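Local coordinates for ABC transporter, substrate binding protein (Agrobacterium tumefaciens, PDB 3C9H) that probably captures a solute in the periplasm and delivers it to an ABC transporter, and binds a magnesium ion, at residues I77-D82 with L102-Y107; A131-E135 with I299-S303; V169-T175 with M205-G209. The contacts are given in a common frame with arbitrary orientation. Numbering follows the deposited sequence.

Contact 1 (I77-D82 with L102-Y107); sequences IVKETD and LSNDGY
Residues 77-82 are the regular last part of helix 70-82, while 102-104 finish helix 96-104; Asp105 (phi/psi -95/6) is the first residue to leave helical angles there. Gly106 follows at 94/7, a conformation in which a beta carbon would jam against the preceding carbonyl, and the chain closes back with Tyr107 N to Leu102 O at 2.9 Å. Nearest CA atoms are those of Val78 and Tyr107, 7.0 Å apart. Both helices belong to one of the two alpha/beta lobes of a periplasmic binding protein: helix 70-82 connects strands 62-67 and 90-93, which flank strand 35-40, all three parallel, and helix 96-104 follows strand 90-93. Tyr107, chi1 -68° and chi2 -90°, lays its ring against the first helix. Val78 (t) sets CG2 over one face, 4.2 Å from the ring centroid in a CH-pi contact, and Thr81 CB meets the edge, 3.6 Å from Tyr107 CD1. Leu102 CD2 packs at 4.0 Å from Ile77 CG2 and 3.7 Å from Val78 CG2. Tyr107 OH donates to Asp82 OD1 at 2.6 Å. Thr81 OG1 donates to Ile77 O (2.7 Å) and accepts from a water (2.7 Å), which also donates to Tyr107 O (2.8 Å).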
ATOM      1  N   ILE A  77      16.456  -6.555  -0.840  1.00 20.44           N
ATOM      2  CA  ILE A  77      17.403  -5.466  -0.673  1.00 20.71           C
ATOM      3  C   ILE A  77      18.422  -5.800   0.434  1.00 20.82           C
ATOM      4  O   ILE A  77      19.630  -5.576   0.266  1.00 19.98           O
ATOM      5  CB  ILE A  77      16.673  -4.121  -0.406  1.00 20.51           C
ATOM      6  CG1 ILE A  77      16.004  -3.643  -1.703  1.00 21.33           C
ATOM      7  CG2 ILE A  77      17.669  -3.076   0.148  1.00 19.15           C
ATOM      8  CD1 ILE A  77      15.112  -2.429  -1.573  1.00 20.47           C
ATOM      9  N   VAL A  78      17.941  -6.344   1.543  1.00 21.08           N
ATOM     10  CA  VAL A  78      18.832  -6.753   2.649  1.00 21.90           C
ATOM     11  C   VAL A  78      19.809  -7.858   2.192  1.00 22.51           C
ATOM     12  O   VAL A  78      21.006  -7.783   2.444  1.00 22.34           O
ATOM     13  CB  VAL A  78      18.046  -7.243   3.882  1.00 21.49           C
ATOM     14  CG1 VAL A  78      19.025  -7.901   4.964  1.00 22.15           C
ATOM     15  CG2 VAL A  78      17.272  -6.105   4.515  1.00 22.01           C
ATOM     16  N   LYS A  79      19.287  -8.886   1.549  1.00 23.25           N
ATOM     17  CA  LYS A  79      20.118  -9.989   1.055  1.00 24.56           C
ATOM     18  C   LYS A  79      21.158  -9.578   0.036  1.00 23.89           C
ATOM     19  O   LYS A  79      22.317  -9.968   0.145  1.00 24.31           O
ATOM     20  CB  LYS A  79      19.258 -11.075   0.450  1.00 25.81           C
ATOM     21  CG  LYS A  79      18.675 -11.949   1.487  1.00 29.24           C
ATOM     22  CD  LYS A  79      17.836 -13.044   0.863  1.00 30.88           C
ATOM     23  CE  LYS A  79      16.818 -13.640   1.853  1.00 34.41           C
ATOM     24  NZ  LYS A  79      15.539 -13.915   1.101  1.00 39.41           N
ATOM     25  N   GLU A  80      20.746  -8.803  -0.956  1.00 23.31           N
ATOM     26  CA  GLU A  80      21.646  -8.353  -1.997  1.00 23.55           C
ATOM     27  C   GLU A  80      22.713  -7.420  -1.438  1.00 23.50           C
ATOM     28  O   GLU A  80      23.887  -7.579  -1.736  1.00 22.58           O
ATOM     29  CB  GLU A  80      20.891  -7.697  -3.158  1.00 22.99           C
ATOM     30  CG  GLU A  80      20.114  -8.723  -3.987  1.00 23.51           C
ATOM     31  CD  GLU A  80      19.141  -8.128  -5.012  1.00 24.31           C
ATOM     32  OE1 GLU A  80      18.822  -6.914  -4.963  1.00 23.67           O
ATOM     33  OE2 GLU A  80      18.677  -8.911  -5.888  1.00 26.22           O
ATOM     34  N   THR A  81      22.302  -6.476  -0.603  1.00 23.32           N
ATOM     35  CA  THR A  81      23.229  -5.542  -0.004  1.00 24.03           C
ATOM     36  C   THR A  81      24.233  -6.306   0.872  1.00 24.67           C
ATOM     37  O   THR A  81      25.428  -6.116   0.725  1.00 25.70           O
ATOM     38  CB  THR A  81      22.511  -4.464   0.836  1.00 23.74           C
ATOM     39  OG1 THR A  81      21.571  -3.756   0.010  1.00 22.12           O
ATOM     40  CG2 THR A  81      23.538  -3.454   1.412  1.00 21.81           C
ATOM     41  N   ASP A  82      23.744  -7.184   1.736  1.00 25.40           N
ATOM     42  CA  ASP A  82      24.601  -7.951   2.645  1.00 27.02           C
ATOM     43  C   ASP A  82      25.623  -8.799   1.872  1.00 27.82           C
ATOM     44  O   ASP A  82      26.758  -9.006   2.340  1.00 28.96           O
ATOM     45  CB  ASP A  82      23.772  -8.870   3.556  1.00 26.81           C
ATOM     46  CG  ASP A  82      23.045  -8.124   4.683  1.00 27.32           C
ATOM     47  OD1 ASP A  82      23.264  -6.907   4.908  1.00 29.08           O
ATOM     48  OD2 ASP A  82      22.225  -8.780   5.354  1.00 28.09           O
ATOM     49  N   LEU A 102      14.653  -0.351   6.690  1.00 23.25           N
ATOM     50  CA  LEU A 102      15.798  -0.302   5.779  1.00 23.09           C
ATOM     51  C   LEU A 102      16.583   0.981   5.973  1.00 23.11           C
ATOM     52  O   LEU A 102      17.801   0.953   6.076  1.00 22.74           O
ATOM     53  CB  LEU A 102      15.399  -0.381   4.304  1.00 22.15           C
ATOM     54  CG  LEU A 102      14.858  -1.672   3.699  1.00 21.37           C
ATOM     55  CD1 LEU A 102      14.347  -1.372   2.278  1.00 19.55           C
ATOM     56  CD2 LEU A 102      15.893  -2.770   3.677  1.00 18.30           C
ATOM     57  N   SER A 103      15.872   2.106   6.012  1.00 23.66           N
ATOM     58  CA  SER A 103      16.486   3.417   6.101  1.00 24.32           C
ATOM     59  C   SER A 103      17.219   3.579   7.440  1.00 25.27           C
ATOM     60  O   SER A 103      18.343   4.119   7.506  1.00 24.95           O
ATOM     61  CB  SER A 103      15.408   4.492   5.927  1.00 24.36           C
ATOM     62  OG  SER A 103      14.769   4.375   4.661  1.00 25.51           O
ATOM     63  N   ASN A 104      16.592   3.098   8.503  1.00 26.45           N
ATOM     64  CA  ASN A 104      17.221   3.112   9.829  1.00 27.11           C
ATOM     65  C   ASN A 104      18.490   2.222   9.931  1.00 27.70           C
ATOM     66  O   ASN A 104      19.422   2.539  10.672  1.00 28.60           O
ATOM     67  CB  ASN A 104      16.179   2.688  10.864  1.00 27.64           C
ATOM     68  CG  ASN A 104      16.608   2.974  12.277  1.00 30.19           C
ATOM     69  OD1 ASN A 104      16.892   2.041  13.042  1.00 38.99           O
ATOM     70  ND2 ASN A 104      16.679   4.250  12.639  1.00 32.13           N
ATOM     71  N   ASP A 105      18.530   1.104   9.211  1.00 27.54           N
ATOM     72  CA  ASP A 105      19.606   0.124   9.359  1.00 27.29           C
ATOM     73  C   ASP A 105      20.727   0.321   8.356  1.00 26.78           C
ATOM     74  O   ASP A 105      21.646  -0.498   8.287  1.00 26.91           O
ATOM     75  CB  ASP A 105      19.072  -1.306   9.246  1.00 28.44           C
ATOM     76  CG  ASP A 105      18.194  -1.702  10.406  1.00 30.24           C
ATOM     77  OD1 ASP A 105      18.248  -1.028  11.445  1.00 37.07           O
ATOM     78  OD2 ASP A 105      17.454  -2.708  10.300  1.00 32.97           O
ATOM     79  N   GLY A 106      20.668   1.399   7.577  1.00 25.26           N
ATOM     80  CA  GLY A 106      21.758   1.716   6.668  1.00 24.93           C
ATOM     81  C   GLY A 106      21.618   1.203   5.244  1.00 23.99           C
ATOM     82  O   GLY A 106      22.553   1.344   4.462  1.00 23.79           O
ATOM     83  N   TYR A 107      20.452   0.638   4.906  1.00 23.27           N
ATOM     84  CA  TYR A 107      20.205   0.082   3.581  1.00 22.77           C
ATOM     85  C   TYR A 107      19.714   1.106   2.546  1.00 22.28           C
ATOM     86  O   TYR A 107      19.606   0.783   1.362  1.00 21.34           O
ATOM     87  CB  TYR A 107      19.239  -1.127   3.670  1.00 23.48           C
ATOM     88  CG  TYR A 107      19.858  -2.317   4.368  1.00 21.65           C
ATOM     89  CD1 TYR A 107      20.566  -3.286   3.656  1.00 22.54           C
ATOM     90  CD2 TYR A 107      19.767  -2.459   5.747  1.00 25.50           C
ATOM     91  CE1 TYR A 107      21.170  -4.365   4.304  1.00 23.13           C
ATOM     92  CE2 TYR A 107      20.355  -3.550   6.413  1.00 24.80           C
ATOM     93  CZ  TYR A 107      21.061  -4.491   5.686  1.00 24.24           C
ATOM     94  OH  TYR A 107      21.634  -5.552   6.340  1.00 24.85           O
TER
HETATM   95  O   HOH W   1      21.091  -1.109  -0.126  1.00 21.31           O

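Contact 2 (A131-E135 with I299-S303); sequences ALTFE and IPAVS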
ATOM      1  N   ALA A 131       7.313   9.577   1.932  1.00 18.83           N
ATOM      2  CA  ALA A 131       5.942   9.128   1.735  1.00 19.28           C
ATOM      3  C   ALA A 131       5.402   9.853   0.527  1.00 20.30           C
ATOM      4  O   ALA A 131       5.447  11.095   0.475  1.00 21.36           O
ATOM      5  CB  ALA A 131       5.071   9.478   2.956  1.00 19.75           C
ATOM      6  N   LEU A 132       4.855   9.125  -0.429  1.00 20.07           N
ATOM      7  CA  LEU A 132       4.484   9.727  -1.734  1.00 20.02           C
ATOM      8  C   LEU A 132       3.008   9.712  -2.127  1.00 20.78           C
ATOM      9  O   LEU A 132       2.633  10.354  -3.123  1.00 20.72           O
ATOM     10  CB  LEU A 132       5.312   9.072  -2.855  1.00 20.64           C
ATOM     11  CG  LEU A 132       6.830   9.192  -2.672  1.00 20.90           C
ATOM     12  CD1 LEU A 132       7.580   8.242  -3.656  1.00 21.84           C
ATOM     13  CD2 LEU A 132       7.271  10.641  -2.856  1.00 22.88           C
ATOM     14  N   THR A 133       2.193   8.955  -1.383  1.00 21.38           N
ATOM     15  CA  THR A 133       0.783   8.768  -1.667  1.00 21.30           C
ATOM     16  C   THR A 133       0.021   8.828  -0.343  1.00 22.11           C
ATOM     17  O   THR A 133       0.624   8.821   0.728  1.00 22.75           O
ATOM     18  CB  THR A 133       0.513   7.379  -2.292  1.00 21.32           C
ATOM     19  OG1 THR A 133       0.731   6.348  -1.302  1.00 20.26           O
ATOM     20  CG2 THR A 133       1.405   7.136  -3.533  1.00 19.54           C
ATOM     21  N   PHE A 134      -1.302   8.825  -0.431  1.00 22.60           N
ATOM     22  CA  PHE A 134      -2.177   8.870   0.758  1.00 23.18           C
ATOM     23  C   PHE A 134      -3.377   7.952   0.431  1.00 23.77           C
ATOM     24  O   PHE A 134      -4.318   8.372  -0.230  1.00 24.79           O
ATOM     25  CB  PHE A 134      -2.571  10.349   0.967  1.00 24.32           C
ATOM     26  CG  PHE A 134      -3.141  10.678   2.323  1.00 24.18           C
ATOM     27  CD1 PHE A 134      -2.309  10.822   3.431  1.00 27.62           C
ATOM     28  CD2 PHE A 134      -4.502  10.894   2.475  1.00 26.27           C
ATOM     29  CE1 PHE A 134      -2.842  11.156   4.692  1.00 27.64           C
ATOM     30  CE2 PHE A 134      -5.046  11.223   3.721  1.00 26.43           C
ATOM     31  CZ  PHE A 134      -4.213  11.354   4.828  1.00 26.18           C
ATOM     32  N   GLU A 135      -3.298   6.682   0.844  1.00 22.97           N
ATOM     33  CA  GLU A 135      -4.239   5.608   0.397  1.00 22.70           C
ATOM     34  C   GLU A 135      -4.939   4.883   1.556  1.00 22.47           C
ATOM     35  O   GLU A 135      -4.276   4.374   2.434  1.00 22.80           O
ATOM     36  CB  GLU A 135      -3.473   4.576  -0.452  1.00 22.17           C
ATOM     37  CG  GLU A 135      -3.016   5.134  -1.808  1.00 22.88           C
ATOM     38  CD  GLU A 135      -2.055   4.195  -2.508  1.00 22.58           C
ATOM     39  OE1 GLU A 135      -2.523   3.150  -3.011  1.00 22.93           O
ATOM     40  OE2 GLU A 135      -0.834   4.472  -2.508  1.00 22.77           O
ATOM     41  N   ILE A 299      -4.790   7.425  -6.971  1.00 30.03           N
ATOM     42  CA  ILE A 299      -3.894   7.369  -5.836  1.00 29.24           C
ATOM     43  C   ILE A 299      -3.709   8.819  -5.346  1.00 28.44           C
ATOM     44  O   ILE A 299      -3.119   9.651  -6.062  1.00 27.51           O
ATOM     45  CB  ILE A 299      -2.564   6.770  -6.226  1.00 29.35           C
ATOM     46  CG1 ILE A 299      -2.768   5.309  -6.667  1.00 29.52           C
ATOM     47  CG2 ILE A 299      -1.579   6.911  -5.052  1.00 29.38           C
ATOM     48  CD1 ILE A 299      -1.488   4.631  -7.141  1.00 28.41           C
ATOM     49  N   PRO A 300      -4.297   9.154  -4.191  1.00 27.43           N
ATOM     50  CA  PRO A 300      -4.206  10.542  -3.749  1.00 27.32           C
ATOM     51  C   PRO A 300      -2.776  11.042  -3.468  1.00 26.63           C
ATOM     52  O   PRO A 300      -1.945  10.313  -2.902  1.00 26.35           O
ATOM     53  CB  PRO A 300      -5.106  10.572  -2.507  1.00 27.26           C
ATOM     54  CG  PRO A 300      -6.071   9.403  -2.719  1.00 27.15           C
ATOM     55  CD  PRO A 300      -5.186   8.361  -3.316  1.00 27.45           C
ATOM     56  N   ALA A 301      -2.523  12.263  -3.916  1.00 26.22           N
ATOM     57  CA  ALA A 301      -1.200  12.888  -3.917  1.00 26.32           C
ATOM     58  C   ALA A 301      -0.862  13.515  -2.555  1.00 26.13           C
ATOM     59  O   ALA A 301      -1.754  13.941  -1.805  1.00 25.99           O
ATOM     60  CB  ALA A 301      -1.130  13.966  -5.028  1.00 24.60           C
ATOM     61  N   VAL A 302       0.429  13.560  -2.267  1.00 25.99           N
ATOM     62  CA  VAL A 302       0.997  14.224  -1.089  1.00 26.66           C
ATOM     63  C   VAL A 302       1.646  15.595  -1.440  1.00 26.28           C
ATOM     64  O   VAL A 302       1.827  16.429  -0.554  1.00 26.46           O
ATOM     65  CB  VAL A 302       2.022  13.277  -0.401  1.00 26.13           C
ATOM     66  CG1 VAL A 302       2.846  13.988   0.664  1.00 26.96           C
ATOM     67  CG2 VAL A 302       1.303  12.084   0.207  1.00 27.63           C
ATOM     68  N   SER A 303       1.974  15.845  -2.710  1.00 27.46           N
ATOM     69  CA  SER A 303       2.719  17.058  -3.076  1.00 28.35           C
ATOM     70  C   SER A 303       1.933  18.311  -2.721  1.00 29.35           C
ATOM     71  O   SER A 303       0.760  18.399  -3.059  1.00 28.22           O
ATOM     72  CB  SER A 303       3.027  17.126  -4.570  1.00 28.80           C
ATOM     73  OG  SER A 303       3.409  18.465  -4.913  1.00 29.35           O
TER
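This is a buried loop-to-loop contact, with residues 131-135, the link between strands 129-131 and 135-142, lying beside residues 299-303, the beginning of the connection from helix 287-296 to helix 312-319. The touching parts run roughly antiparallel, 140° apart end to end, and the CA atoms of Thr133 and Ala301 come within 5.1 Å. One backbone hydrogen bond joins the two segments, from Phe134 N to Pro300 O at 3.0 Å, somewhat bent at 131°. The same carbonyl receives a CA-H...O contact, Thr133 CA to Pro300 O at 3.4 Å.

Packing does the rest. Val302 points at the opposing loop and its CG2 lies against backbone, 3.4 Å from Thr133 O and 3.7 Å from Leu132 C. Phe134 CB sits 4.3 Å from both Pro300 CB and Val302 CG2, but its ring leads away to pack on helix 312-319 at Ala312, Met315 and Gln316. Ile299 CG2 touches both Thr133 CG2, at 3.4 Å, and Glu135 OE2, at 3.6 Å.

That carboxylate is well held: Thr133 OG1 donates to Glu135 OE2 (2.7 Å), which also forms a salt bridge with Arg263, and Glu135 OE1 is hydrogen-bonded to the hydroxyl of Ser237. The side chain of Glu135 lies about 9 Å from the magnesium ion held by Ser41 and Asp43. A buried salt bridge between strands 135-142 and 258-268, some way from the bound metal, is consistent with the cleft region of a two-lobed solute-binding protein.

Contact 3 (V169-T175 with M205-G209); sequences VHGRIAT and MGAAG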
ATOM      1  N   VAL A 169     -22.469 -15.942   4.399  1.00 43.08           N
ATOM      2  CA  VAL A 169     -21.119 -15.347   4.347  1.00 41.38           C
ATOM      3  C   VAL A 169     -19.982 -16.336   4.509  1.00 39.65           C
ATOM      4  O   VAL A 169     -18.846 -16.006   4.187  1.00 38.84           O
ATOM      5  CB  VAL A 169     -20.891 -14.271   5.443  1.00 41.35           C
ATOM      6  CG1 VAL A 169     -21.892 -13.156   5.304  1.00 41.81           C
ATOM      7  CG2 VAL A 169     -20.929 -14.894   6.835  1.00 40.74           C
ATOM      8  N   HIS A 170     -20.269 -17.530   5.020  1.00 37.86           N
ATOM      9  CA  HIS A 170     -19.205 -18.428   5.450  1.00 36.87           C
ATOM     10  C   HIS A 170     -18.263 -18.853   4.317  1.00 35.67           C
ATOM     11  O   HIS A 170     -18.697 -19.427   3.321  1.00 35.32           O
ATOM     12  CB  HIS A 170     -19.750 -19.667   6.159  1.00 37.37           C
ATOM     13  CG  HIS A 170     -18.681 -20.452   6.846  1.00 37.17           C
ATOM     14  ND1 HIS A 170     -18.333 -20.236   8.160  1.00 36.81           N
ATOM     15  CD2 HIS A 170     -17.832 -21.394   6.380  1.00 37.27           C
ATOM     16  CE1 HIS A 170     -17.325 -21.027   8.480  1.00 37.11           C
ATOM     17  NE2 HIS A 170     -17.006 -21.743   7.419  1.00 36.76           N
ATOM     18  N   GLY A 171     -16.971 -18.564   4.487  1.00 33.88           N
ATOM     19  CA  GLY A 171     -15.982 -18.784   3.448  1.00 32.34           C
ATOM     20  C   GLY A 171     -16.120 -17.849   2.259  1.00 31.00           C
ATOM     21  O   GLY A 171     -15.528 -18.092   1.223  1.00 30.56           O
ATOM     22  N   ARG A 172     -16.901 -16.781   2.400  1.00 29.57           N
ATOM     23  CA  ARG A 172     -17.102 -15.829   1.311  1.00 29.12           C
ATOM     24  C   ARG A 172     -16.758 -14.403   1.756  1.00 27.67           C
ATOM     25  O   ARG A 172     -17.267 -13.414   1.221  1.00 26.46           O
ATOM     26  CB  ARG A 172     -18.523 -15.948   0.753  1.00 29.50           C
ATOM     27  CG  ARG A 172     -18.726 -17.319   0.112  1.00 30.90           C
ATOM     28  CD  ARG A 172     -20.089 -17.535  -0.473  1.00 32.41           C
ATOM     29  NE  ARG A 172     -20.356 -16.619  -1.569  1.00 34.89           N
ATOM     30  CZ  ARG A 172     -21.442 -15.854  -1.674  1.00 36.22           C
ATOM     31  NH1 ARG A 172     -22.421 -15.899  -0.774  1.00 38.33           N
ATOM     32  NH2 ARG A 172     -21.559 -15.046  -2.710  1.00 36.57           N
ATOM     33  N   ILE A 173     -15.851 -14.304   2.724  1.00 26.16           N
ATOM     34  CA  ILE A 173     -15.225 -13.013   3.038  1.00 25.82           C
ATOM     35  C   ILE A 173     -13.730 -13.189   3.012  1.00 24.37           C
ATOM     36  O   ILE A 173     -13.214 -14.301   3.157  1.00 22.66           O
ATOM     37  CB  ILE A 173     -15.676 -12.424   4.392  1.00 25.42           C
ATOM     38  CG1 ILE A 173     -15.245 -13.339   5.539  1.00 26.36           C
ATOM     39  CG2 ILE A 173     -17.212 -12.196   4.382  1.00 26.08           C
ATOM     40  CD1 ILE A 173     -15.383 -12.713   6.882  1.00 25.81           C
ATOM     41  N   ALA A 174     -13.027 -12.079   2.819  1.00 24.03           N
ATOM     42  CA  ALA A 174     -11.583 -12.136   2.629  1.00 23.30           C
ATOM     43  C   ALA A 174     -10.861 -10.898   3.184  1.00 22.74           C
ATOM     44  O   ALA A 174     -11.436  -9.816   3.290  1.00 21.40           O
ATOM     45  CB  ALA A 174     -11.257 -12.303   1.155  1.00 23.25           C
ATOM     46  N   THR A 175      -9.591 -11.100   3.531  1.00 22.45           N
ATOM     47  CA  THR A 175      -8.711 -10.039   3.991  1.00 22.21           C
ATOM     48  C   THR A 175      -7.247 -10.402   3.687  1.00 22.16           C
ATOM     49  O   THR A 175      -6.944 -11.479   3.135  1.00 21.37           O
ATOM     50  CB  THR A 175      -8.910  -9.757   5.496  1.00 22.80           C
ATOM     51  OG1 THR A 175      -8.284  -8.517   5.838  1.00 23.20           O
ATOM     52  CG2 THR A 175      -8.342 -10.895   6.369  1.00 22.77           C
ATOM     53  N   MET A 205     -14.238 -12.868  11.928  1.00 29.05           N
ATOM     54  CA  MET A 205     -13.846 -13.219  10.556  1.00 28.55           C
ATOM     55  C   MET A 205     -13.423 -14.698  10.499  1.00 29.38           C
ATOM     56  O   MET A 205     -13.757 -15.423   9.541  1.00 29.08           O
ATOM     57  CB  MET A 205     -12.723 -12.300  10.017  1.00 28.24           C
ATOM     58  CG  MET A 205     -13.162 -10.848   9.648  1.00 27.55           C
ATOM     59  SD  MET A 205     -11.920  -9.805   8.806  1.00 23.59           S
ATOM     60  CE  MET A 205     -10.814  -9.567  10.167  1.00 29.95           C
ATOM     61  N   GLY A 206     -12.681 -15.142  11.513  1.00 29.65           N
ATOM     62  CA  GLY A 206     -12.278 -16.551  11.597  1.00 30.09           C
ATOM     63  C   GLY A 206     -13.467 -17.509  11.703  1.00 30.73           C
ATOM     64  O   GLY A 206     -13.461 -18.559  11.078  1.00 31.29           O
ATOM     65  N   ALA A 207     -14.493 -17.122  12.466  1.00 31.22           N
ATOM     66  CA  ALA A 207     -15.754 -17.882  12.566  1.00 31.08           C
ATOM     67  C   ALA A 207     -16.550 -17.885  11.258  1.00 31.58           C
ATOM     68  O   ALA A 207     -17.213 -18.878  10.928  1.00 31.80           O
ATOM     69  CB  ALA A 207     -16.591 -17.339  13.677  1.00 30.91           C
ATOM     70  N   ALA A 208     -16.458 -16.788  10.503  1.00 30.92           N
ATOM     71  CA  ALA A 208     -17.004 -16.722   9.146  1.00 30.23           C
ATOM     72  C   ALA A 208     -16.141 -17.425   8.091  1.00 29.74           C
ATOM     73  O   ALA A 208     -16.437 -17.361   6.897  1.00 30.35           O
ATOM     74  CB  ALA A 208     -17.273 -15.255   8.748  1.00 29.98           C
ATOM     75  N   GLY A 209     -15.071 -18.099   8.510  1.00 29.11           N
ATOM     76  CA  GLY A 209     -14.236 -18.841   7.582  1.00 28.61           C
ATOM     77  C   GLY A 209     -13.509 -17.929   6.605  1.00 28.38           C
ATOM     78  O   GLY A 209     -13.406 -18.242   5.411  1.00 28.14           O
TER
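At the apolar centre, Ile173 points toward the helix end and, with chi1 p, brings CD1 to 3.7 Å from Ala208 CB and 4.0 Å from Met205 CG. Val169 CG2 reaches the same Ala208 CB at 4.1 Å, and Leu162 of helix 155-164 touches Val169, Ile173 and Ala208. The setting is a beta-alpha-beta unit of the second lobe: the connection from strand 173-176 to its parallel neighbour 211-213 runs through helices 183-194 and 198-207, and the C-terminal end of the second packs against the beginning of strand 173-176. Farther along the strand Thr175 CG2 approaches Met205 SD at 4.5 Å, while Thr175 OG1 is hydrogen-bonded to the carbonyl of Tyr232 in the neighbouring strand.

Outward from this centre, two tight turns meet. Helix 198-207 ends in a Schellman motif whose positive-phi residue is Gly209, with Gly209 N bonded to Gly206 O at 3.1 Å. Opposite it, a type II turn from Val169 to Arg172 closes through Arg172 N to Val169 O (2.8 Å), with Gly171 taking the positive phi of its third position. A beta carbon on Gly209 would fall 2.8 Å from His170 NE2, a clash, so its bareness lets the turns come so close.

At the solvent side, the His170 ring turns one face to Gly209 CA, 4.2 Å from the ring centroid in a CH-pi contact, and Gly171 CA makes a CA-H...O contact with Gly209 O at 3.3 Å. The polar join is short and nearly straight: Gly171 N donates to Ala208 O at 2.7 Å, with an angle of 169°.

In the fold
From the N terminus, contact 1 comes first: it closes a short loop of 19 residues containing strand 90-93 and ties together two successive helices of the first lobe. Contact 2 opens after that, at 131-135, and closes at 299-303, joining the link between two strands to the connection that follows helix 287-296. Contact 3 is nested inside this long loop, where the chain builds the second lobe, fixing the end of helix 198-207 to the turn before strand 173-176. Contacts 2 and 3 lie on opposite sides of the chain's centre, their own centres about 31 Å apart. None of the three touches another; contacts 1 and 2 come nearest, with about 9 Å between closest atoms.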